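Local coordinates for protein particle-associated glycoside hydrolase (Acinetobacter phage Fri1, PDB 6C72) that probably degrades the capsular polysaccharide of its Acinetobacter baumannii host as a tailspike glycosidase during phage entry, at residues L294-L299 and L325-A330; R269-L274 and F287-P292; D380-S385 and K406-F411. All coordinates share one frame; numbering follows the deposited sequence.

Contact 1: L294-L299 and L325-A330; sequences LTWVYL and LASAGA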
loop_
_atom_site.group_PDB
_atom_site.type_symbol
_atom_site.label_atom_id
_atom_site.label_comp_id
_atom_site.label_asym_id
_atom_site.label_seq_id
_atom_site.Cartn_x
_atom_site.Cartn_y
_atom_site.Cartn_z
ATOM N N LEU A 294 34.369 -6.995 -14.229
ATOM C CA LEU A 294 34.523 -7.019 -12.775
ATOM C C LEU A 294 33.567 -8.073 -12.241
ATOM O O LEU A 294 32.426 -7.784 -11.859
ATOM C CB LEU A 294 34.234 -5.646 -12.193
ATOM C CG LEU A 294 35.137 -4.509 -12.676
ATOM C CD1 LEU A 294 34.559 -3.187 -12.159
ATOM C CD2 LEU A 294 36.573 -4.712 -12.175
ATOM N N THR A 295 34.058 -9.309 -12.184
ATOM C CA THR A 295 33.205 -10.450 -11.866
ATOM C C THR A 295 32.593 -10.306 -10.473
ATOM O O THR A 295 33.213 -9.776 -9.547
ATOM C CB THR A 295 34.016 -11.736 -11.983
ATOM O OG1 THR A 295 35.151 -11.667 -11.106
ATOM C CG2 THR A 295 34.506 -11.892 -13.420
ATOM N N TRP A 296 31.365 -10.802 -10.326
ATOM C CA TRP A 296 30.591 -10.598 -9.107
ATOM C C TRP A 296 29.750 -11.846 -8.808
ATOM O O TRP A 296 29.774 -12.835 -9.547
ATOM C CB TRP A 296 29.727 -9.335 -9.221
ATOM C CG TRP A 296 29.004 -9.215 -10.535
ATOM C CD1 TRP A 296 29.470 -8.655 -11.692
ATOM C CD2 TRP A 296 27.703 -9.743 -10.838
ATOM N NE1 TRP A 296 28.517 -8.758 -12.685
ATOM C CE2 TRP A 296 27.427 -9.425 -12.189
ATOM C CE3 TRP A 296 26.737 -10.423 -10.092
ATOM C CZ2 TRP A 296 26.224 -9.773 -12.809
ATOM C CZ3 TRP A 296 25.544 -10.764 -10.708
ATOM C CH2 TRP A 296 25.300 -10.448 -12.058
ATOM N N VAL A 297 29.001 -11.800 -7.706
ATOM C CA VAL A 297 28.318 -12.995 -7.205
ATOM C C VAL A 297 26.823 -12.940 -7.504
ATOM O O VAL A 297 26.299 -13.780 -8.247
ATOM C CB VAL A 297 28.570 -13.176 -5.694
ATOM C CG1 VAL A 297 27.983 -14.508 -5.205
ATOM C CG2 VAL A 297 30.074 -13.063 -5.386
ATOM N N TYR A 298 26.123 -11.967 -6.926
ATOM C CA TYR A 298 24.703 -11.778 -7.185
ATOM C C TYR A 298 24.425 -10.311 -7.485
ATOM O O TYR A 298 25.297 -9.446 -7.363
ATOM C CB TYR A 298 23.831 -12.214 -6.004
ATOM C CG TYR A 298 24.106 -13.594 -5.448
ATOM C CD1 TYR A 298 24.028 -14.716 -6.258
ATOM C CD2 TYR A 298 24.382 -13.776 -4.088
ATOM C CE1 TYR A 298 24.259 -15.980 -5.755
ATOM C CE2 TYR A 298 24.599 -15.049 -3.562
ATOM C CZ TYR A 298 24.535 -16.141 -4.408
ATOM O OH TYR A 298 24.743 -17.404 -3.923
ATOM N N LEU A 299 23.179 -10.031 -7.848
ATOM C CA LEU A 299 22.776 -8.661 -8.122
ATOM C C LEU A 299 22.340 -7.942 -6.846
ATOM O O LEU A 299 22.943 -6.937 -6.455
ATOM C CB LEU A 299 21.669 -8.658 -9.183
ATOM C CG LEU A 299 21.093 -7.318 -9.629
ATOM C CD1 LEU A 299 22.178 -6.330 -10.086
ATOM C CD2 LEU A 299 20.100 -7.575 -10.759
ATOM N N LEU A 325 24.191 -7.552 -16.666
ATOM C CA LEU A 325 24.711 -8.199 -17.857
ATOM C C LEU A 325 25.442 -9.463 -17.437
ATOM O O LEU A 325 25.911 -9.583 -16.299
ATOM C CB LEU A 325 25.654 -7.277 -18.639
ATOM C CG LEU A 325 25.082 -5.925 -19.090
ATOM C CD1 LEU A 325 26.189 -5.017 -19.668
ATOM C CD2 LEU A 325 23.947 -6.114 -20.076
ATOM N N ALA A 326 25.513 -10.418 -18.355
ATOM C CA ALA A 326 26.181 -11.673 -18.051
ATOM C C ALA A 326 27.621 -11.407 -17.621
ATOM O O ALA A 326 28.292 -10.509 -18.147
ATOM C CB ALA A 326 26.141 -12.602 -19.269
ATOM N N SER A 327 28.076 -12.152 -16.617
ATOM C CA SER A 327 29.441 -12.030 -16.126
ATOM C C SER A 327 29.953 -13.394 -15.682
ATOM O O SER A 327 29.184 -14.215 -15.174
ATOM C CB SER A 327 29.524 -11.029 -14.977
ATOM O OG SER A 327 30.872 -10.815 -14.608
ATOM N N ALA A 328 31.252 -13.637 -15.889
ATOM C CA ALA A 328 31.845 -14.938 -15.585
ATOM C C ALA A 328 31.677 -15.299 -14.107
ATOM O O ALA A 328 32.188 -14.601 -13.221
ATOM C CB ALA A 328 33.321 -14.935 -15.974
ATOM N N GLY A 329 30.972 -16.407 -13.846
ATOM C CA GLY A 329 30.708 -16.876 -12.503
ATOM C C GLY A 329 29.558 -16.200 -11.793
ATOM O O GLY A 329 29.177 -16.647 -10.704
ATOM N N ALA A 330 28.983 -15.148 -12.374
ATOM C CA ALA A 330 27.925 -14.386 -11.727
ATOM C C ALA A 330 26.561 -15.029 -11.923
ATOM O O ALA A 330 26.278 -15.616 -12.970
ATOM C CB ALA A 330 27.897 -12.960 -12.272
HETATM O O HOH W 1 28.032 -7.706 -15.300
HETATM O O HOH W 2 31.998 -14.200 -10.043
HETATM O O HOH W 3 27.570 -16.315 -8.446
#

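Contact 2: R269-L274 and F287-P292; sequences RNTAAL and FQQLKP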
loop_
_atom_site.group_PDB
_atom_site.type_symbol
_atom_site.label_atom_id
_atom_site.label_comp_id
_atom_site.label_asym_id
_atom_site.label_seq_id
_atom_site.Cartn_x
_atom_site.Cartn_y
_atom_site.Cartn_z
ATOM N N ARG A 269 30.771 -8.398 -5.041
ATOM C CA ARG A 269 29.924 -9.447 -4.487
ATOM C C ARG A 269 28.470 -9.191 -4.879
ATOM O O ARG A 269 27.961 -9.853 -5.782
ATOM C CB ARG A 269 30.091 -9.558 -2.964
ATOM C CG ARG A 269 29.492 -10.851 -2.390
ATOM C CD ARG A 269 30.015 -11.194 -0.997
ATOM N NE ARG A 269 29.547 -10.255 0.023
ATOM C CZ ARG A 269 29.919 -10.280 1.302
ATOM N NH1 ARG A 269 30.771 -11.209 1.749
ATOM N NH2 ARG A 269 29.437 -9.370 2.141
ATOM N N ASN A 270 27.801 -8.247 -4.216
ATOM C CA ASN A 270 26.459 -7.805 -4.573
ATOM C C ASN A 270 26.440 -6.289 -4.649
ATOM O O ASN A 270 27.224 -5.621 -3.974
ATOM C CB ASN A 270 25.413 -8.267 -3.536
ATOM C CG ASN A 270 25.586 -9.717 -3.137
ATOM O OD1 ASN A 270 25.285 -10.618 -3.917
ATOM N ND2 ASN A 270 26.098 -9.950 -1.940
ATOM N N THR A 271 25.538 -5.732 -5.455
ATOM C CA THR A 271 25.403 -4.280 -5.440
ATOM C C THR A 271 24.980 -3.803 -4.061
ATOM O O THR A 271 25.366 -2.713 -3.630
ATOM C CB THR A 271 24.401 -3.789 -6.487
ATOM O OG1 THR A 271 23.085 -4.248 -6.155
ATOM C CG2 THR A 271 24.785 -4.232 -7.896
ATOM N N ALA A 272 24.162 -4.590 -3.371
ATOM C CA ALA A 272 23.667 -4.241 -2.049
ATOM C C ALA A 272 23.185 -5.512 -1.359
ATOM O O ALA A 272 22.760 -6.463 -2.021
ATOM C CB ALA A 272 22.528 -3.217 -2.128
ATOM N N ALA A 273 23.233 -5.516 -0.026
ATOM C CA ALA A 273 22.808 -6.691 0.721
ATOM C C ALA A 273 22.078 -6.266 1.981
ATOM O O ALA A 273 22.518 -5.349 2.684
ATOM C CB ALA A 273 23.991 -7.598 1.082
ATOM N N LEU A 274 20.948 -6.918 2.239
ATOM C CA LEU A 274 20.230 -6.814 3.499
ATOM C C LEU A 274 20.456 -8.120 4.239
ATOM O O LEU A 274 20.096 -9.189 3.733
ATOM C CB LEU A 274 18.735 -6.569 3.284
ATOM C CG LEU A 274 18.328 -5.416 2.359
ATOM C CD1 LEU A 274 16.839 -5.144 2.498
ATOM C CD2 LEU A 274 19.126 -4.172 2.679
ATOM N N PHE A 287 19.800 -0.979 -9.068
ATOM C CA PHE A 287 20.820 -1.950 -8.679
ATOM C C PHE A 287 21.376 -2.540 -9.968
ATOM O O PHE A 287 20.657 -3.245 -10.684
ATOM C CB PHE A 287 20.240 -3.039 -7.766
ATOM C CG PHE A 287 19.487 -2.503 -6.562
ATOM C CD1 PHE A 287 18.147 -2.142 -6.660
ATOM C CD2 PHE A 287 20.127 -2.362 -5.334
ATOM C CE1 PHE A 287 17.453 -1.653 -5.570
ATOM C CE2 PHE A 287 19.445 -1.879 -4.226
ATOM C CZ PHE A 287 18.100 -1.522 -4.343
ATOM N N GLN A 288 22.625 -2.218 -10.303
ATOM C CA GLN A 288 23.131 -2.493 -11.648
ATOM C C GLN A 288 24.513 -3.121 -11.585
ATOM O O GLN A 288 25.423 -2.554 -10.976
ATOM C CB GLN A 288 23.172 -1.214 -12.496
ATOM C CG GLN A 288 22.024 -0.269 -12.208
ATOM C CD GLN A 288 21.771 0.728 -13.317
ATOM O OE1 GLN A 288 21.718 0.360 -14.497
ATOM N NE2 GLN A 288 21.597 1.995 -12.951
ATOM N N GLN A 289 24.665 -4.288 -12.215
ATOM C CA GLN A 289 25.965 -4.909 -12.488
ATOM C C GLN A 289 26.237 -4.815 -13.992
ATOM O O GLN A 289 26.041 -5.767 -14.742
ATOM C CB GLN A 289 25.978 -6.354 -12.003
ATOM C CG GLN A 289 25.840 -6.501 -10.489
ATOM C CD GLN A 289 27.170 -6.342 -9.736
ATOM O OE1 GLN A 289 28.095 -5.687 -10.208
ATOM N NE2 GLN A 289 27.258 -6.949 -8.553
ATOM N N LEU A 290 26.738 -3.663 -14.428
ATOM C CA LEU A 290 26.956 -3.404 -15.846
ATOM C C LEU A 290 28.435 -3.395 -16.227
ATOM O O LEU A 290 28.788 -2.907 -17.304
ATOM C CB LEU A 290 26.296 -2.085 -16.248
ATOM C CG LEU A 290 24.780 -2.050 -16.055
ATOM C CD1 LEU A 290 24.192 -0.761 -16.619
ATOM C CD2 LEU A 290 24.116 -3.273 -16.696
ATOM N N LYS A 291 29.309 -3.948 -15.384
ATOM C CA LYS A 291 30.736 -4.061 -15.674
ATOM C C LYS A 291 31.107 -5.540 -15.649
ATOM O O LYS A 291 31.677 -6.026 -14.659
ATOM C CB LYS A 291 31.565 -3.264 -14.669
ATOM C CG LYS A 291 31.159 -1.806 -14.558
ATOM C CD LYS A 291 32.329 -0.953 -14.148
ATOM C CE LYS A 291 32.004 0.536 -14.214
ATOM N NZ LYS A 291 33.228 1.336 -13.859
ATOM N N PRO A 292 30.839 -6.275 -16.732
ATOM C CA PRO A 292 31.019 -7.741 -16.687
ATOM C C PRO A 292 32.447 -8.176 -16.429
ATOM O O PRO A 292 32.662 -9.270 -15.885
ATOM C CB PRO A 292 30.542 -8.203 -18.072
ATOM C CG PRO A 292 29.786 -7.040 -18.640
ATOM C CD PRO A 292 30.384 -5.810 -18.048
#

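Contact 3: D380-S385 and K406-F411; sequences DTLAFS and KDLKGF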
loop_
_atom_site.group_PDB
_atom_site.type_symbol
_atom_site.label_atom_id
_atom_site.label_comp_id
_atom_site.label_asym_id
_atom_site.label_seq_id
_atom_site.Cartn_x
_atom_site.Cartn_y
_atom_site.Cartn_z
ATOM N N ASP A 380 12.692 -8.757 -18.304
ATOM C CA ASP A 380 13.322 -9.020 -19.597
ATOM C C ASP A 380 13.517 -10.508 -19.858
ATOM O O ASP A 380 13.637 -10.914 -21.019
ATOM C CB ASP A 380 14.684 -8.321 -19.698
ATOM C CG ASP A 380 14.567 -6.860 -20.057
ATOM O OD1 ASP A 380 13.432 -6.370 -20.210
ATOM O OD2 ASP A 380 15.615 -6.187 -20.155
ATOM N N THR A 381 13.587 -11.317 -18.807
ATOM C CA THR A 381 13.835 -12.744 -18.942
ATOM C C THR A 381 12.948 -13.471 -17.935
ATOM O O THR A 381 11.899 -12.935 -17.564
ATOM C CB THR A 381 15.339 -13.035 -18.748
ATOM O OG1 THR A 381 15.621 -14.419 -18.974
ATOM C CG2 THR A 381 15.826 -12.618 -17.355
ATOM N N LEU A 382 13.354 -14.661 -17.482
ATOM C CA LEU A 382 12.604 -15.408 -16.473
ATOM C C LEU A 382 12.237 -14.517 -15.298
ATOM O O LEU A 382 13.064 -13.744 -14.800
ATOM C CB LEU A 382 13.434 -16.576 -15.937
ATOM C CG LEU A 382 14.020 -17.620 -16.880
ATOM C CD1 LEU A 382 14.934 -18.520 -16.075
ATOM C CD2 LEU A 382 12.930 -18.427 -17.581
ATOM N N ALA A 383 10.995 -14.640 -14.835
ATOM C CA ALA A 383 10.629 -13.917 -13.623
ATOM C C ALA A 383 11.295 -14.524 -12.388
ATOM O O ALA A 383 11.758 -13.787 -11.512
ATOM C CB ALA A 383 9.109 -13.884 -13.454
ATOM N N PHE A 384 11.372 -15.856 -12.306
ATOM C CA PHE A 384 11.908 -16.551 -11.136
ATOM C C PHE A 384 12.949 -17.564 -11.570
ATOM O O PHE A 384 12.713 -18.337 -12.505
ATOM C CB PHE A 384 10.814 -17.282 -10.352
ATOM C CG PHE A 384 9.823 -16.372 -9.724
ATOM C CD1 PHE A 384 10.069 -15.818 -8.477
ATOM C CD2 PHE A 384 8.656 -16.038 -10.397
ATOM C CE1 PHE A 384 9.155 -14.964 -7.890
ATOM C CE2 PHE A 384 7.743 -15.180 -9.829
ATOM C CZ PHE A 384 7.987 -14.640 -8.572
ATOM N N SER A 385 14.079 -17.589 -10.870
ATOM C CA SER A 385 15.117 -18.592 -11.101
ATOM C C SER A 385 15.526 -19.135 -9.734
ATOM O O SER A 385 16.247 -18.474 -8.980
ATOM C CB SER A 385 16.301 -17.993 -11.858
ATOM O OG SER A 385 17.198 -19.000 -12.285
ATOM N N LYS A 406 12.554 -11.080 -23.662
ATOM C CA LYS A 406 13.628 -10.628 -24.535
ATOM C C LYS A 406 14.767 -11.637 -24.567
ATOM O O LYS A 406 15.370 -11.866 -25.621
ATOM C CB LYS A 406 14.128 -9.256 -24.075
ATOM C CG LYS A 406 13.040 -8.176 -24.105
ATOM C CD LYS A 406 13.509 -6.833 -23.548
ATOM C CE LYS A 406 12.332 -5.863 -23.390
ATOM N NZ LYS A 406 12.663 -4.658 -22.552
ATOM N N ASP A 407 15.061 -12.268 -23.432
ATOM C CA ASP A 407 16.118 -13.269 -23.379
ATOM C C ASP A 407 15.511 -14.665 -23.345
ATOM O O ASP A 407 15.166 -15.220 -24.393
ATOM C CB ASP A 407 17.017 -13.046 -22.165
ATOM C CG ASP A 407 18.360 -13.735 -22.299
ATOM O OD1 ASP A 407 18.646 -14.293 -23.381
ATOM O OD2 ASP A 407 19.131 -13.732 -21.313
ATOM N N LEU A 408 15.397 -15.253 -22.153
ATOM C CA LEU A 408 14.738 -16.547 -22.012
ATOM C C LEU A 408 13.219 -16.398 -22.063
ATOM O O LEU A 408 12.650 -15.410 -21.594
ATOM C CB LEU A 408 15.163 -17.236 -20.715
ATOM C CG LEU A 408 16.653 -17.590 -20.654
ATOM C CD1 LEU A 408 17.002 -18.312 -19.355
ATOM C CD2 LEU A 408 17.065 -18.416 -21.869
ATOM N N LYS A 409 12.562 -17.399 -22.637
ATOM C CA LYS A 409 11.126 -17.355 -22.877
ATOM C C LYS A 409 10.285 -18.010 -21.784
ATOM O O LYS A 409 9.054 -17.966 -21.867
ATOM C CB LYS A 409 10.810 -18.027 -24.215
ATOM C CG LYS A 409 11.560 -17.450 -25.405
ATOM C CD LYS A 409 11.010 -16.091 -25.773
ATOM C CE LYS A 409 11.619 -15.566 -27.064
ATOM N NZ LYS A 409 10.969 -14.283 -27.451
ATOM N N GLY A 410 10.897 -18.634 -20.788
ATOM C CA GLY A 410 10.142 -19.336 -19.770
ATOM C C GLY A 410 9.580 -18.421 -18.701
ATOM O O GLY A 410 9.935 -17.249 -18.572
ATOM N N PHE A 411 8.653 -18.969 -17.915
ATOM C CA PHE A 411 8.167 -18.211 -16.765
ATOM C C PHE A 411 9.149 -18.293 -15.605
ATOM O O PHE A 411 9.377 -17.300 -14.904
ATOM C CB PHE A 411 6.788 -18.708 -16.341
ATOM C CG PHE A 411 6.299 -18.121 -15.045
ATOM C CD1 PHE A 411 5.662 -16.897 -15.024
ATOM C CD2 PHE A 411 6.460 -18.809 -13.852
ATOM C CE1 PHE A 411 5.204 -16.356 -13.845
ATOM C CE2 PHE A 411 6.009 -18.277 -12.662
ATOM C CZ PHE A 411 5.383 -17.048 -12.652
HETATM O O HOH W 4 18.359 -14.959 -18.598
#

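Contact 1: L294-L299 and L325-A330
Ala330 sets its methyl squarely over one face of the Trp296 indole. Ala330 CB stands 3.3 Å from the centroid of the Trp296 six-membered ring and 3° off the ring normal, a CH-pi contact. The methyl reaches the six ring carbons almost evenly. Ser327 CB meets the ring obliquely, 3.4 Å from Trp296 NE1. Ser327 OG passes beside the CA of Thr295, but its hydrogen bond goes to the carbonyl of Pro292. Thr295 brings CG2 to 3.6 Å from Ala328 O.

Three waters link the indole N-H and backbone carbonyls across the contact. One water, in the ring plane at the indole edge, accepts from Trp296 NE1 at 2.9 Å and donates to Leu325 O. A second donates to Trp296 O at 2.7 Å and to Ala328 O. A third donates to both Val297 O and Gly329 O. Residues 327-330 form a type II beta turn, closed by Ala330 N to Ser327 O at 3.0 Å, with Gly329 at the positive-phi position.

The two loops are neighbours on successive coils of a parallel beta-helix. They follow the paired parallel strands 286-289 and 321-324 and lead into the paired strands 300-302 and 333-336. Trp296 also packs on Gln289 and Ala324 of the preceding strands.

Contact 2: R269-L274 and F287-P292
Thr271 lays its methyl against the bent chain of Gln289, with CG2 3.6 Å from Gln289 CG. The two side chains slide past each other in opposite directions. Gln289 turns sharply at its second torsion (chi2 -83°), which places CD beside the methyl as well, 3.7 Å from Thr271 CG2. Thr271 CG2 also lies 3.6 Å from the backbone O of Gln288.

The other branch of Thr271 faces Phe287. Thr271 OG1 comes to 3.5 Å from Phe287 CB and 3.6 Å from Phe287 CD2, near the plane of the ring at its edge. These two side chains cross at about a right angle. The first torsion of Thr271 (chi1 66°) puts OG1 between the backbone N and the carbonyl carbon, where it faces Phe287, while CG2 sits beside the N and faces Gln289. Ala272 CB meets the same ring edge, 4.0 Å from Phe287 CE2.

The touching parts of the two segments run nearly opposite ways, 162° apart, and meet through side chains in the interior of the beta-helix. Phe287 belongs to an aromatic cluster there, meeting Phe264 and Phe322 with planes only slightly inclined, and Phe282 and Phe300 edge-to-face.

The contact is thus van der Waals packing between groups that are partly polar. Thr271 OG1 is hydrogen-bonded to Leu299 O, and Gln289 NE2 to Ala267 O, with a weak bond to Tyr298 O. These bonds satisfy buried polar atoms and help fix how each side chain is turned. The threonine methyl then meets the aliphatic part of Gln289, while OG1 and Ala272 CB meet the edge of Phe287.

Contact 3: D380-S385 and K406-F411
Asp380 O takes a fairly straight hydrogen bond from Asp407 N at 3.1 Å and a weak one from Lys406 N, and farther along Ala383 N gives a weak bond to Phe411 O. These few bonds between loop parts lead into the parallel pairing of strand 384-385 with strand 412-413.

The Lys406 chain extends across Asp380, and the two side chains cross obliquely. Lys406 NZ forms a salt bridge with Asp380 OD1 at 3.0 Å. It approaches from above the carboxylate, 39° out of its plane. The other carboxylate oxygen, OD2, bonds Gly357 N, and the lysine also makes a cation-pi contact with Trp404.

Thr381 OG1 lies anti to its backbone N (chi1 -176°) and accepts a hydrogen bond from Leu408 N at 3.3 Å. A water 2.8 Å from Thr381 OG1 donates to Asp407 OD2. That oxygen has a salt bridge to Lys358.

Beyond this the side-chain contacts are mainly apolar. Leu382 CD1 meets Leu408 CD1 at 3.9 Å. Leu382 CD2 presses against the glycine backbone, 3.4 Å from Gly410 O. Phe384 and Phe411 lie side by side and point the same way, with centroids 6.0 Å apart and planes at 45°. Phe411 CZ comes to the edge of the Phe384 ring, and Phe411 also stacks on Phe433.

The chemistry therefore changes along the contact. The salt bridge of Asp380 and Lys406 lies at one end, and the water-linked pair Thr381 and Asp407 comes next. The leucines pack near the surface, and the two phenylalanines lie in the interior. A bound zinc ion lies about 5 Å from the Lys406 side chain, so the electrostatics of this charged end are probably influenced by the metal.

How the contacts relate
From the N terminus, contact 2 comes first. It closes over twelve residues that include strands 277-278 and 280-283. Contact 1 opens just after it and closes over 25 residues, from the loop after strand 286-289 to the loop after strand 321-324. Contact 3 follows much later and closes over 20 residues, ahead of strand 412-413. The three are in series, and none nests in or crosses another. Contacts 1 and 2 touch through Leu299 O with Thr271 OG1 and Ser327 OG with Pro292 O, which joins the interior of the beta-helix to its loops. Contact 3 joins later coils, and its nearest atoms are about 7 Å from contact 1 and about 10 Å from contact 2.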